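PDB 3BQY: putative TetR family transcriptional regulator from Streptomyces coelicolor A3, which probably binds DNA through an N-terminal helix-turn-helix domain and regulates transcription, most likely as a repressor, as in other members of the TetR family. Local coordinates for residues R6-Q9 against T10-L14; D13-E17 against S18-T22; R27-A31 against M32-A36; D113-V116 against G117-E121. One frame throughout, in Å; residues are numbered along the deposited sequence.

Overall arrangement
Contacts 1, 2 and 3 lie within the N-terminal DNA-binding domain, while contact 4 belongs to the C-terminal domain, its centre 32 to 42 Å from theirs. Contacts 1 and 2 share Asp-13 and Leu-14 on helix 4-18, in mid-helix and near its end. Contact 3 closes helix 25-32, which packs on helix 4-18: Thr-10 CG2 lies 3.6 Å from Met-32 CG. Contacts 1 to 3 are partly buried, contact 4 largely so. Regular helix bonds run through contacts 1 and 4; positive-phi residues follow the helices in contacts 2 and 3. Contact 1 adds a weak, exposed Gln-9/Asp-13 bond, contact 2 a water bridge, contact 3 apolar selenomethionine packing; contact 4 alone reaches the second subunit, through an arginine also bridged to Asp-126.

Contact 1: residues R6-Q9 against T10-L14; sequences RTVQ and TALDL
Thr-10 turns its hydroxyl back onto the preceding helical turn, where OG1 lies 3.0 Å from Arg-6 O and donates to it. The backbone N of Thr-10 bonds to the same oxygen, and the two donors approach from opposite faces of the carbonyl plane. With OG1 beside its own backbone N (chi1 -61°), the hydroxyl reaches that carbonyl, while CG2 is left to pack on Met-32 of helix 25-32. A valine at this position would probably cost Arg-6 O the hydroxyl bond, leaving it the backbone N-H from this residue. Helix 4-18, the first helix of the TetR-type DNA-binding domain, continues regularly through the segments, as the 2.9 Å bond from Leu-12 N to Val-8 O attests. On its buried side Val-8 and Leu-12 run side by side in the same direction, with Val-8 CG1 4.0 Å from Leu-12 CD1; helix 46-57 covers them through Ala-52, His-56 and Met-57. On an exposed side, Gln-9 folds at chi2 (53°) and brings its amide obliquely over to Asp-13, the amide and carboxylate planes 43° apart. Its NE2 makes a weak hydrogen bond of 3.4 Å to Asp-13 OD1.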
ATOM      1  N   ARG A   6     -19.751  19.302   7.491  1.00 36.00           N
ATOM      2  CA  ARG A   6     -18.927  20.505   7.539  0.50 35.48           C
ATOM      3  C   ARG A   6     -17.616  20.247   8.275  1.00 34.93           C
ATOM      4  O   ARG A   6     -16.568  20.789   7.901  1.00 34.73           O
ATOM      5  CB  ARG A   6     -19.695  21.648   8.206  0.50 35.63           C
ATOM      6  CG  ARG A   6     -20.982  22.018   7.487  0.50 35.80           C
ATOM      7  CD  ARG A   6     -21.716  23.159   8.181  0.50 36.04           C
ATOM      8  NE  ARG A   6     -22.925  23.537   7.451  0.50 36.13           N
ATOM      9  CZ  ARG A   6     -23.854  24.376   7.902  0.50 36.72           C
ATOM     10  NH1 ARG A   6     -23.736  24.943   9.098  0.50 37.01           N
ATOM     11  NH2 ARG A   6     -24.914  24.650   7.152  0.50 36.95           N
ATOM     12  N   THR A   7     -17.691  19.425   9.324  1.00 33.16           N
ATOM     13  CA  THR A   7     -16.517  18.982  10.059  1.00 32.09           C
ATOM     14  C   THR A   7     -15.604  18.158   9.160  1.00 31.21           C
ATOM     15  O   THR A   7     -14.392  18.368   9.161  1.00 30.65           O
ATOM     16  CB  THR A   7     -16.909  18.186  11.299  1.00 32.26           C
ATOM     17  OG1 THR A   7     -17.681  19.040  12.148  1.00 33.86           O
ATOM     18  CG2 THR A   7     -15.688  17.727  12.073  1.00 31.64           C
ATOM     19  N   VAL A   8     -16.183  17.244   8.374  1.00 29.86           N
ATOM     20  CA  VAL A   8     -15.387  16.445   7.441  1.00 29.61           C
ATOM     21  C   VAL A   8     -14.694  17.338   6.395  1.00 29.02           C
ATOM     22  O   VAL A   8     -13.521  17.140   6.075  1.00 28.20           O
ATOM     23  CB  VAL A   8     -16.233  15.351   6.730  1.00 30.54           C
ATOM     24  CG1 VAL A   8     -15.414  14.687   5.598  1.00 27.98           C
ATOM     25  CG2 VAL A   8     -16.686  14.287   7.759  1.00 31.42           C
ATOM     26  N   GLN A   9     -15.414  18.331   5.887  1.00 28.47           N
ATOM     27  CA  GLN A   9     -14.844  19.231   4.888  1.00 28.57           C
ATOM     28  C   GLN A   9     -13.694  20.053   5.472  1.00 27.59           C
ATOM     29  O   GLN A   9     -12.654  20.201   4.850  1.00 26.90           O
ATOM     30  CB  GLN A   9     -15.916  20.160   4.305  1.00 28.85           C
ATOM     31  CG  GLN A   9     -15.425  20.951   3.097  1.00 33.06           C
ATOM     32  CD  GLN A   9     -14.827  20.060   1.998  1.00 38.21           C
ATOM     33  OE1 GLN A   9     -15.541  19.285   1.360  1.00 41.21           O
ATOM     34  NE2 GLN A   9     -13.509  20.163   1.788  1.00 39.28           N
ATOM     35  N   THR A  10     -13.896  20.588   6.664  1.00 27.68           N
ATOM     36  CA  THR A  10     -12.844  21.345   7.355  1.00 28.00           C
ATOM     37  C   THR A  10     -11.593  20.479   7.590  1.00 27.47           C
ATOM     38  O   THR A  10     -10.460  20.925   7.353  1.00 27.34           O
ATOM     39  CB  THR A  10     -13.374  21.974   8.651  1.00 27.85           C
ATOM     40  OG1 THR A  10     -14.443  22.873   8.320  1.00 28.75           O
ATOM     41  CG2 THR A  10     -12.276  22.776   9.373  1.00 28.59           C
ATOM     42  N   ALA A  11     -11.809  19.238   8.020  1.00 27.39           N
ATOM     43  CA  ALA A  11     -10.732  18.284   8.221  1.00 27.06           C
ATOM     44  C   ALA A  11      -9.963  17.996   6.927  1.00 27.20           C
ATOM     45  O   ALA A  11      -8.729  17.990   6.926  1.00 27.23           O
ATOM     46  CB  ALA A  11     -11.268  17.001   8.863  1.00 27.98           C
ATOM     47  N   LEU A  12     -10.680  17.799   5.815  1.00 27.19           N
ATOM     48  CA  LEU A  12     -10.040  17.643   4.510  1.00 27.16           C
ATOM     49  C   LEU A  12      -9.236  18.894   4.098  1.00 27.45           C
ATOM     50  O   LEU A  12      -8.164  18.767   3.500  1.00 27.30           O
ATOM     51  CB  LEU A  12     -11.085  17.304   3.424  1.00 27.12           C
ATOM     52  CG  LEU A  12     -11.714  15.902   3.595  1.00 27.82           C
ATOM     53  CD1 LEU A  12     -12.938  15.784   2.700  1.00 27.66           C
ATOM     54  CD2 LEU A  12     -10.716  14.776   3.294  1.00 27.00           C
ATOM     55  N   ASP A  13      -9.776  20.079   4.387  1.00 26.63           N
ATOM     56  CA  ASP A  13      -9.049  21.337   4.166  1.00 27.56           C
ATOM     57  C   ASP A  13      -7.730  21.347   4.952  1.00 27.40           C
ATOM     58  O   ASP A  13      -6.669  21.592   4.375  1.00 27.35           O
ATOM     59  CB  ASP A  13      -9.910  22.535   4.590  1.00 27.64           C
ATOM     60  CG  ASP A  13     -11.066  22.806   3.613  1.00 29.76           C
ATOM     61  OD1 ASP A  13     -11.020  22.301   2.469  1.00 30.21           O
ATOM     62  OD2 ASP A  13     -12.007  23.554   3.987  1.00 33.13           O
ATOM     63  N   LEU A  14      -7.813  21.024   6.245  1.00 27.80           N
ATOM     64  CA  LEU A  14      -6.647  20.956   7.142  1.00 28.67           C
ATOM     65  C   LEU A  14      -5.611  19.957   6.637  1.00 28.70           C
ATOM     66  O   LEU A  14      -4.408  20.219   6.655  1.00 29.05           O
ATOM     67  CB  LEU A  14      -7.063  20.537   8.548  1.00 28.41           C
ATOM     68  CG  LEU A  14      -7.527  21.562   9.556  1.00 30.56           C
ATOM     69  CD1 LEU A  14      -7.705  20.835  10.865  1.00 30.69           C
ATOM     70  CD2 LEU A  14      -6.495  22.707   9.712  1.00 31.07           C
TER

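Contact 2: residues D13-E17 against S18-T22; sequences DLLNE and SGLDT
Leu-14 O receives the backbone N of Ser-18 at 3.0 Å in the last regular turn of helix 4-18, with an N-H...O angle of 162°. The same carbonyl accepts a weak bond from water 1. That water also donates to Gly-19 O, at 2.8 Å, and is hydrogen-bonded to Thr-22 OG1, so it bridges the helix end and the following turn. The side chain of Leu-14 instead faces helix 25-32, against Arg-27, Leu-28 and Ala-31. Next, Leu-15 O takes the backbone N of Gly-19 at 2.8 Å, a more bent bond with an N-H...O angle of 140°. Gly-19 is the first residue to leave helical angles, with positive phi; at its backbone angles a CB would press against the carbonyl oxygen of Ser-18, which accounts for glycine. This turn leads from helix 4-18 towards the predicted helix-turn-helix. With CG anti to the backbone N (chi1 -172°), Leu-15 brings CD1 against the backbone of Leu-20, 3.5 Å from Leu-20 N and 3.8 Å from Leu-20 CB. Met-53 and Met-57 of helix 46-57 and Val-97 of helix 94-99 adjoin Leu-15. At Glu-17 the backbone N still makes the helical bond to Asp-13 O, at 3.1 Å.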
ATOM      1  N   ASP A  13      -9.776  20.079   4.387  1.00 26.63           N
ATOM      2  CA  ASP A  13      -9.049  21.337   4.166  1.00 27.56           C
ATOM      3  C   ASP A  13      -7.730  21.347   4.952  1.00 27.40           C
ATOM      4  O   ASP A  13      -6.669  21.592   4.375  1.00 27.35           O
ATOM      5  CB  ASP A  13      -9.910  22.535   4.590  1.00 27.64           C
ATOM      6  CG  ASP A  13     -11.066  22.806   3.613  1.00 29.76           C
ATOM      7  OD1 ASP A  13     -11.020  22.301   2.469  1.00 30.21           O
ATOM      8  OD2 ASP A  13     -12.007  23.554   3.987  1.00 33.13           O
ATOM      9  N   LEU A  14      -7.813  21.024   6.245  1.00 27.80           N
ATOM     10  CA  LEU A  14      -6.647  20.956   7.142  1.00 28.67           C
ATOM     11  C   LEU A  14      -5.611  19.957   6.637  1.00 28.70           C
ATOM     12  O   LEU A  14      -4.408  20.219   6.655  1.00 29.05           O
ATOM     13  CB  LEU A  14      -7.063  20.537   8.548  1.00 28.41           C
ATOM     14  CG  LEU A  14      -7.527  21.562   9.556  1.00 30.56           C
ATOM     15  CD1 LEU A  14      -7.705  20.835  10.865  1.00 30.69           C
ATOM     16  CD2 LEU A  14      -6.495  22.707   9.712  1.00 31.07           C
ATOM     17  N   LEU A  15      -6.099  18.821   6.162  1.00 29.29           N
ATOM     18  CA  LEU A  15      -5.259  17.773   5.616  1.00 29.22           C
ATOM     19  C   LEU A  15      -4.414  18.324   4.480  1.00 29.98           C
ATOM     20  O   LEU A  15      -3.197  18.154   4.472  1.00 31.14           O
ATOM     21  CB  LEU A  15      -6.149  16.603   5.168  1.00 29.49           C
ATOM     22  CG  LEU A  15      -5.481  15.309   4.742  1.00 27.67           C
ATOM     23  CD1 LEU A  15      -4.702  14.690   5.899  1.00 24.10           C
ATOM     24  CD2 LEU A  15      -6.554  14.365   4.282  1.00 26.56           C
ATOM     25  N   ASN A  16      -5.030  19.047   3.555  1.00 30.40           N
ATOM     26  CA  ASN A  16      -4.270  19.652   2.472  1.00 31.76           C
ATOM     27  C   ASN A  16      -3.267  20.691   2.939  1.00 32.30           C
ATOM     28  O   ASN A  16      -2.210  20.858   2.322  1.00 32.54           O
ATOM     29  CB  ASN A  16      -5.198  20.267   1.427  1.00 31.88           C
ATOM     30  CG  ASN A  16      -5.883  19.227   0.589  1.00 32.55           C
ATOM     31  OD1 ASN A  16      -5.487  18.054   0.587  1.00 32.18           O
ATOM     32  ND2 ASN A  16      -6.934  19.634  -0.113  1.00 32.06           N
ATOM     33  N   GLU A  17      -3.602  21.387   4.022  1.00 32.58           N
ATOM     34  CA  GLU A  17      -2.787  22.500   4.502  1.00 34.02           C
ATOM     35  C   GLU A  17      -1.490  22.042   5.158  1.00 32.81           C
ATOM     36  O   GLU A  17      -0.422  22.589   4.875  1.00 32.39           O
ATOM     37  CB  GLU A  17      -3.572  23.357   5.496  1.00 33.77           C
ATOM     38  CG  GLU A  17      -4.716  24.131   4.878  1.00 36.78           C
ATOM     39  CD  GLU A  17      -5.378  25.096   5.856  1.00 37.73           C
ATOM     40  OE1 GLU A  17      -5.336  24.866   7.099  1.00 41.53           O
ATOM     41  OE2 GLU A  17      -5.939  26.104   5.369  1.00 44.18           O
ATOM     42  N   SER A  18      -1.580  21.044   6.036  1.00 31.75           N
ATOM     43  CA  SER A  18      -0.395  20.640   6.781  1.00 31.16           C
ATOM     44  C   SER A  18      -0.215  19.125   6.969  1.00 30.16           C
ATOM     45  O   SER A  18       0.673  18.700   7.717  1.00 29.93           O
ATOM     46  CB  SER A  18      -0.316  21.412   8.102  1.00 31.25           C
ATOM     47  OG  SER A  18      -1.565  21.367   8.748  1.00 33.10           O
ATOM     48  N   GLY A  19      -1.025  18.313   6.281  1.00 29.49           N
ATOM     49  CA  GLY A  19      -0.801  16.873   6.256  1.00 28.70           C
ATOM     50  C   GLY A  19      -1.438  16.078   7.376  1.00 29.02           C
ATOM     51  O   GLY A  19      -1.897  16.636   8.374  1.00 29.41           O
ATOM     52  N   LEU A  20      -1.460  14.761   7.209  1.00 28.30           N
ATOM     53  CA  LEU A  20      -2.113  13.877   8.158  1.00 29.03           C
ATOM     54  C   LEU A  20      -1.510  13.896   9.565  1.00 29.43           C
ATOM     55  O   LEU A  20      -2.245  13.797  10.556  1.00 29.42           O
ATOM     56  CB  LEU A  20      -2.163  12.435   7.633  1.00 28.14           C
ATOM     57  CG  LEU A  20      -2.836  11.380   8.503  1.00 28.59           C
ATOM     58  CD1 LEU A  20      -4.288  11.753   8.824  1.00 29.69           C
ATOM     59  CD2 LEU A  20      -2.784  10.024   7.806  1.00 28.70           C
ATOM     60  N   ASP A  21      -0.193  13.953   9.658  1.00 30.58           N
ATOM     61  CA  ASP A  21       0.454  13.899  10.967  1.00 32.27           C
ATOM     62  C   ASP A  21       0.068  15.052  11.906  1.00 32.47           C
ATOM     63  O   ASP A  21       0.106  14.899  13.125  1.00 32.88           O
ATOM     64  CB  ASP A  21       1.971  13.803  10.805  1.00 33.02           C
ATOM     65  CG  ASP A  21       2.406  12.486  10.178  1.00 34.98           C
ATOM     66  OD1 ASP A  21       1.677  11.481  10.316  1.00 36.50           O
ATOM     67  OD2 ASP A  21       3.489  12.462   9.564  1.00 39.10           O
ATOM     68  N   THR A  22      -0.327  16.194  11.341  1.00 32.69           N
ATOM     69  CA  THR A  22      -0.646  17.377  12.166  1.00 32.95           C
ATOM     70  C   THR A  22      -2.148  17.477  12.417  1.00 31.43           C
ATOM     71  O   THR A  22      -2.594  18.335  13.174  1.00 30.37           O
ATOM     72  CB  THR A  22      -0.203  18.707  11.508  1.00 32.24           C
ATOM     73  OG1 THR A  22      -1.114  19.019  10.437  1.00 38.41           O
ATOM     74  CG2 THR A  22       1.177  18.595  10.968  1.00 32.80           C
TER
HETATM   75  O   HOH W   1      -3.480  18.907   8.995  1.00 45.64           O

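Contact 3: residues R27-A31 against M32-A36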
ATOM      1  N   ARG A  27      -6.593  20.457  16.775  1.00 26.14           N
ATOM      2  CA  ARG A  27      -6.270  21.297  15.589  1.00 27.59           C
ATOM      3  C   ARG A  27      -7.541  21.600  14.800  1.00 27.68           C
ATOM      4  O   ARG A  27      -7.752  22.722  14.366  1.00 27.74           O
ATOM      5  CB  ARG A  27      -5.244  20.586  14.683  1.00 27.55           C
ATOM      6  CG  ARG A  27      -4.789  21.342  13.438  1.00 28.19           C
ATOM      7  CD  ARG A  27      -3.824  22.466  13.785  1.00 28.24           C
ATOM      8  NE  ARG A  27      -3.622  23.361  12.635  1.00 31.64           N
ATOM      9  CZ  ARG A  27      -4.423  24.384  12.326  1.00 32.30           C
ATOM     10  NH1 ARG A  27      -4.130  25.158  11.287  1.00 32.84           N
ATOM     11  NH2 ARG A  27      -5.512  24.646  13.058  1.00 30.89           N
ATOM     12  N   LEU A  28      -8.376  20.576  14.602  1.00 27.73           N
ATOM     13  CA  LEU A  28      -9.679  20.724  13.967  1.00 27.79           C
ATOM     14  C   LEU A  28     -10.611  21.640  14.737  1.00 28.53           C
ATOM     15  O   LEU A  28     -11.313  22.444  14.130  1.00 28.89           O
ATOM     16  CB  LEU A  28     -10.338  19.337  13.793  1.00 27.99           C
ATOM     17  CG  LEU A  28     -11.612  19.193  12.966  1.00 28.96           C
ATOM     18  CD1 LEU A  28     -11.504  19.912  11.631  1.00 29.32           C
ATOM     19  CD2 LEU A  28     -11.875  17.696  12.742  1.00 27.65           C
ATOM     20  N   ALA A  29     -10.647  21.505  16.068  1.00 28.92           N
ATOM     21  CA  ALA A  29     -11.422  22.403  16.917  1.00 29.83           C
ATOM     22  C   ALA A  29     -10.949  23.864  16.772  1.00 30.40           C
ATOM     23  O   ALA A  29     -11.773  24.777  16.679  1.00 30.48           O
ATOM     24  CB  ALA A  29     -11.350  21.959  18.389  1.00 29.30           C
ATOM     25  N   GLN A  30      -9.627  24.075  16.766  1.00 31.34           N
ATOM     26  CA  GLN A  30      -9.062  25.434  16.612  1.00 32.34           C
ATOM     27  C   GLN A  30      -9.520  25.983  15.256  1.00 33.91           C
ATOM     28  O   GLN A  30     -10.000  27.108  15.175  1.00 34.17           O
ATOM     29  CB  GLN A  30      -7.512  25.461  16.752  1.00 32.33           C
ATOM     30  CG  GLN A  30      -6.951  25.152  18.177  1.00 30.70           C
ATOM     31  CD  GLN A  30      -5.510  24.602  18.178  1.00 30.45           C
ATOM     32  OE1 GLN A  30      -4.870  24.551  17.079  1.00 34.12           O
ATOM     33  NE2 GLN A  30      -4.996  24.173  19.436  1.00 32.80           N
ATOM     34  N   ALA A  31      -9.427  25.152  14.215  1.00 35.44           N
ATOM     35  CA  ALA A  31      -9.838  25.531  12.850  1.00 37.22           C
ATOM     36  C   ALA A  31     -11.305  25.956  12.729  1.00 38.34           C
ATOM     37  O   ALA A  31     -11.616  26.856  11.952  1.00 38.73           O
ATOM     38  CB  ALA A  31      -9.534  24.408  11.860  1.00 36.83           C
HETATM   39  N   MSE A  32     -12.193  25.318  13.490  1.00 39.46           N
HETATM   40  CA  MSE A  32     -13.629  25.625  13.433  1.00 40.92           C
HETATM   41  C   MSE A  32     -14.106  26.531  14.565  1.00 40.87           C
HETATM   42  O   MSE A  32     -15.313  26.780  14.695  1.00 40.94           O
HETATM   43  CB  MSE A  32     -14.450  24.343  13.471  1.00 40.37           C
HETATM   44  CG  MSE A  32     -13.933  23.261  12.553  1.00 42.16           C
HETATM   45 SE   MSE A  32     -15.088  21.701  12.620  0.80 44.19          SE
HETATM   46  CE  MSE A  32     -16.543  22.417  11.514  1.00 39.31           C
ATOM     47  N   ASP A  33     -13.169  27.001  15.389  1.00 41.07           N
ATOM     48  CA  ASP A  33     -13.492  27.858  16.529  1.00 41.48           C
ATOM     49  C   ASP A  33     -14.588  27.227  17.405  1.00 41.30           C
ATOM     50  O   ASP A  33     -15.601  27.858  17.715  1.00 41.59           O
ATOM     51  CB  ASP A  33     -13.875  29.272  16.047  1.00 41.61           C
ATOM     52  CG  ASP A  33     -13.700  30.340  17.122  1.00 42.79           C
ATOM     53  OD1 ASP A  33     -13.811  30.040  18.333  1.00 43.93           O
ATOM     54  OD2 ASP A  33     -13.459  31.504  16.747  1.00 44.41           O
ATOM     55  N   VAL A  34     -14.385  25.962  17.769  1.00 41.08           N
ATOM     56  CA  VAL A  34     -15.219  25.280  18.773  1.00 40.65           C
ATOM     57  C   VAL A  34     -14.310  24.651  19.835  1.00 40.46           C
ATOM     58  O   VAL A  34     -13.089  24.768  19.737  1.00 40.32           O
ATOM     59  CB  VAL A  34     -16.173  24.222  18.143  1.00 40.84           C
ATOM     60  CG1 VAL A  34     -17.251  24.896  17.301  1.00 40.67           C
ATOM     61  CG2 VAL A  34     -15.398  23.162  17.314  1.00 39.70           C
ATOM     62  N   GLN A  35     -14.898  24.019  20.853  1.00 40.23           N
ATOM     63  CA  GLN A  35     -14.140  23.261  21.852  1.00 39.87           C
ATOM     64  C   GLN A  35     -13.994  21.849  21.339  1.00 39.39           C
ATOM     65  O   GLN A  35     -14.902  21.362  20.666  1.00 39.54           O
ATOM     66  CB  GLN A  35     -14.901  23.213  23.169  1.00 40.30           C
ATOM     67  CG  GLN A  35     -15.163  24.566  23.796  1.00 41.69           C
ATOM     68  CD  GLN A  35     -13.977  25.082  24.592  1.00 43.42           C
ATOM     69  OE1 GLN A  35     -13.981  25.031  25.825  1.00 44.21           O
ATOM     70  NE2 GLN A  35     -12.956  25.584  23.893  1.00 43.50           N
ATOM     71  N   ALA A  36     -12.886  21.172  21.651  1.00 38.63           N
ATOM     72  CA  ALA A  36     -12.690  19.802  21.133  1.00 38.04           C
ATOM     73  C   ALA A  36     -13.838  18.917  21.591  1.00 37.59           C
ATOM     74  O   ALA A  36     -14.278  18.035  20.847  1.00 37.76           O
ATOM     75  CB  ALA A  36     -11.346  19.210  21.552  1.00 38.14           C
TER
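Ala-29 O is bonded by the backbone N of Val-34 at 3.1 Å, a link that closes helix 25-32 in a Schellman motif. This is the turn of the predicted helix-turn-helix, between helix 25-32 and helix 36-42. Asp-33 is the first residue to leave the helix, and its positive phi (52°) reverses the chain. Among the backbone bonds, the N-H...O angle of that closing bond is 165°, whereas Asp-33 N meets Gln-30 O from above the carbonyl plane, 69° out of it and therefore not on a lone pair. Met-32 N still makes the helical bond to Leu-28 O at 3.1 Å, together with a weaker one to Ala-29 O.

The apolar contacts fall into two groups. Leu-28 and Met-32, the latter a selenomethionine, lie side by side and point the same way, Leu-28 CD1 being 4.1 Å from Met-32 SE. Rotation about CG-SE turns the terminal methyl aside, and Met-32 also meets Thr-7 of helix 4-18; Leu-39 of helix 36-42 touches Leu-28, Ala-29 and Met-32. In the second group, the small methyl of Ala-29 faces the returning chain. Val-34 CG2 sits between its own backbone N and carbonyl carbon and comes within 4.0 Å of Ala-29 O. Further along the turn, Ala-29 CB lies 3.7 Å from Ala-36 N and 4.2 Å from Ala-36 CB.

Contact 4: residues D113-V116 against G117-E121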
ATOM      1  N   ASP A 113     -18.310  -3.550  -5.143  1.00 22.43           N
ATOM      2  CA  ASP A 113     -19.378  -4.303  -5.811  1.00 22.93           C
ATOM      3  C   ASP A 113     -19.344  -4.055  -7.324  1.00 23.26           C
ATOM      4  O   ASP A 113     -19.511  -4.980  -8.120  1.00 22.94           O
ATOM      5  CB  ASP A 113     -20.744  -3.895  -5.206  1.00 22.66           C
ATOM      6  CG  ASP A 113     -21.889  -4.770  -5.702  1.00 24.40           C
ATOM      7  OD1 ASP A 113     -21.927  -5.972  -5.385  1.00 23.74           O
ATOM      8  OD2 ASP A 113     -22.745  -4.262  -6.424  1.00 24.29           O
ATOM      9  N   GLY A 114     -19.125  -2.791  -7.712  1.00 23.30           N
ATOM     10  CA  GLY A 114     -19.102  -2.399  -9.118  1.00 23.56           C
ATOM     11  C   GLY A 114     -17.953  -3.091  -9.832  1.00 23.80           C
ATOM     12  O   GLY A 114     -18.141  -3.644 -10.921  1.00 23.11           O
ATOM     13  N   LEU A 115     -16.765  -3.067  -9.224  1.00 22.37           N
ATOM     14  CA  LEU A 115     -15.580  -3.722  -9.826  1.00 22.89           C
ATOM     15  C   LEU A 115     -15.769  -5.233  -9.981  1.00 22.82           C
ATOM     16  O   LEU A 115     -15.525  -5.793 -11.060  1.00 22.66           O
ATOM     17  CB  LEU A 115     -14.302  -3.418  -9.019  1.00 23.62           C
ATOM     18  CG  LEU A 115     -12.963  -3.759  -9.733  1.00 27.14           C
ATOM     19  CD1 LEU A 115     -11.770  -2.969  -9.112  1.00 29.22           C
ATOM     20  CD2 LEU A 115     -12.650  -5.218  -9.700  1.00 27.52           C
ATOM     21  N   VAL A 116     -16.190  -5.900  -8.904  1.00 21.72           N
ATOM     22  CA  VAL A 116     -16.461  -7.340  -8.977  1.00 20.81           C
ATOM     23  C   VAL A 116     -17.539  -7.637 -10.045  1.00 20.77           C
ATOM     24  O   VAL A 116     -17.418  -8.613 -10.812  1.00 20.62           O
ATOM     25  CB  VAL A 116     -16.878  -7.909  -7.576  1.00 21.05           C
ATOM     26  CG1 VAL A 116     -17.297  -9.394  -7.687  1.00 21.31           C
ATOM     27  CG2 VAL A 116     -15.725  -7.741  -6.534  1.00 19.24           C
ATOM     28  N   GLY A 117     -18.593  -6.804 -10.087  1.00 20.49           N
ATOM     29  CA  GLY A 117     -19.668  -6.949 -11.076  1.00 20.49           C
ATOM     30  C   GLY A 117     -19.191  -6.840 -12.519  1.00 20.71           C
ATOM     31  O   GLY A 117     -19.598  -7.599 -13.395  1.00 19.00           O
ATOM     32  N   VAL A 118     -18.326  -5.879 -12.780  1.00 20.35           N
ATOM     33  CA  VAL A 118     -17.777  -5.728 -14.144  1.00 19.87           C
ATOM     34  C   VAL A 118     -17.117  -7.041 -14.594  1.00 20.63           C
ATOM     35  O   VAL A 118     -17.346  -7.513 -15.707  1.00 19.20           O
ATOM     36  CB  VAL A 118     -16.757  -4.560 -14.175  1.00 21.10           C
ATOM     37  CG1 VAL A 118     -15.894  -4.596 -15.458  1.00 19.83           C
ATOM     38  CG2 VAL A 118     -17.531  -3.226 -14.083  1.00 20.86           C
ATOM     39  N   LEU A 119     -16.298  -7.620 -13.722  1.00 20.10           N
ATOM     40  CA  LEU A 119     -15.587  -8.881 -14.035  1.00 20.35           C
ATOM     41  C   LEU A 119     -16.533 -10.066 -14.141  1.00 20.19           C
ATOM     42  O   LEU A 119     -16.461 -10.833 -15.121  1.00 20.66           O
ATOM     43  CB  LEU A 119     -14.487  -9.153 -12.980  1.00 19.85           C
ATOM     44  CG  LEU A 119     -13.458  -8.002 -12.991  1.00 21.90           C
ATOM     45  CD1 LEU A 119     -12.389  -8.257 -11.876  1.00 22.33           C
ATOM     46  CD2 LEU A 119     -12.756  -7.845 -14.371  1.00 20.75           C
ATOM     47  N   ARG A 120     -17.421 -10.239 -13.164  1.00 20.34           N
ATOM     48  CA  ARG A 120     -18.374 -11.357 -13.258  1.00 21.08           C
ATOM     49  C   ARG A 120     -19.199 -11.290 -14.552  1.00 21.22           C
ATOM     50  O   ARG A 120     -19.413 -12.297 -15.227  1.00 21.78           O
ATOM     51  CB  ARG A 120     -19.292 -11.404 -12.026  1.00 20.61           C
ATOM     52  CG  ARG A 120     -18.536 -11.784 -10.716  1.00 20.86           C
ATOM     53  CD  ARG A 120     -19.508 -11.829  -9.520  1.00 21.54           C
ATOM     54  NE  ARG A 120     -20.231 -13.114  -9.446  1.00 22.36           N
ATOM     55  CZ  ARG A 120     -21.551 -13.251  -9.268  1.00 23.36           C
ATOM     56  NH1 ARG A 120     -22.339 -12.184  -9.144  1.00 20.86           N
ATOM     57  NH2 ARG A 120     -22.085 -14.475  -9.179  1.00 20.68           N
ATOM     58  N   GLU A 121     -19.691 -10.091 -14.883  1.00 21.95           N
ATOM     59  CA  GLU A 121     -20.532  -9.909 -16.082  1.00 22.46           C
ATOM     60  C   GLU A 121     -19.764 -10.077 -17.379  1.00 22.61           C
ATOM     61  O   GLU A 121     -20.376 -10.267 -18.441  1.00 23.17           O
ATOM     62  CB  GLU A 121     -21.221  -8.542 -16.042  1.00 22.93           C
ATOM     63  CG  GLU A 121     -22.253  -8.546 -14.893  1.00 24.60           C
ATOM     64  CD  GLU A 121     -22.861  -7.196 -14.594  1.00 31.47           C
ATOM     65  OE1 GLU A 121     -22.613  -6.237 -15.355  1.00 33.06           O
ATOM     66  OE2 GLU A 121     -23.576  -7.100 -13.569  1.00 31.81           O
TER
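Val-116 and Arg-120 meet one turn apart on helix 106-121, a helix of the TetR-type C-terminal domain that also touches the second subunit. Arg-120 places CG beside its own backbone N (chi1 -68°) and runs extended through chi2, which lays CG and CD across Val-116, with Arg-120 CD 3.8 Å from Val-116 CG1. The bend at chi3 (82°) then turns NE and the guanidinium onward to a salt bridge with Asp-126 and a hydrogen bond to His-175 of the second subunit. A leucine in its place would probably leave Asp-126 without its charged mate and remove the bond to that histidine. On another side of the helix, Leu-115 and Leu-119 point the same way, and their different first torsions, CG anti to the nitrogen in Leu-115 but to the carbonyl carbon in Leu-119, bring their ends together, Leu-115 CD2 3.7 Å from Leu-119 CD1. Helices 73-89 and 126-151 pack on Leu-119. The main-chain bonds are regular, except that Leu-119 N to Leu-115 O is weak at 3.3 Å. At Gly-117 a CB would fall tightly against Asp-113 O. Val-118 sets its CG2 methyl 3.2 Å from Gly-114 O.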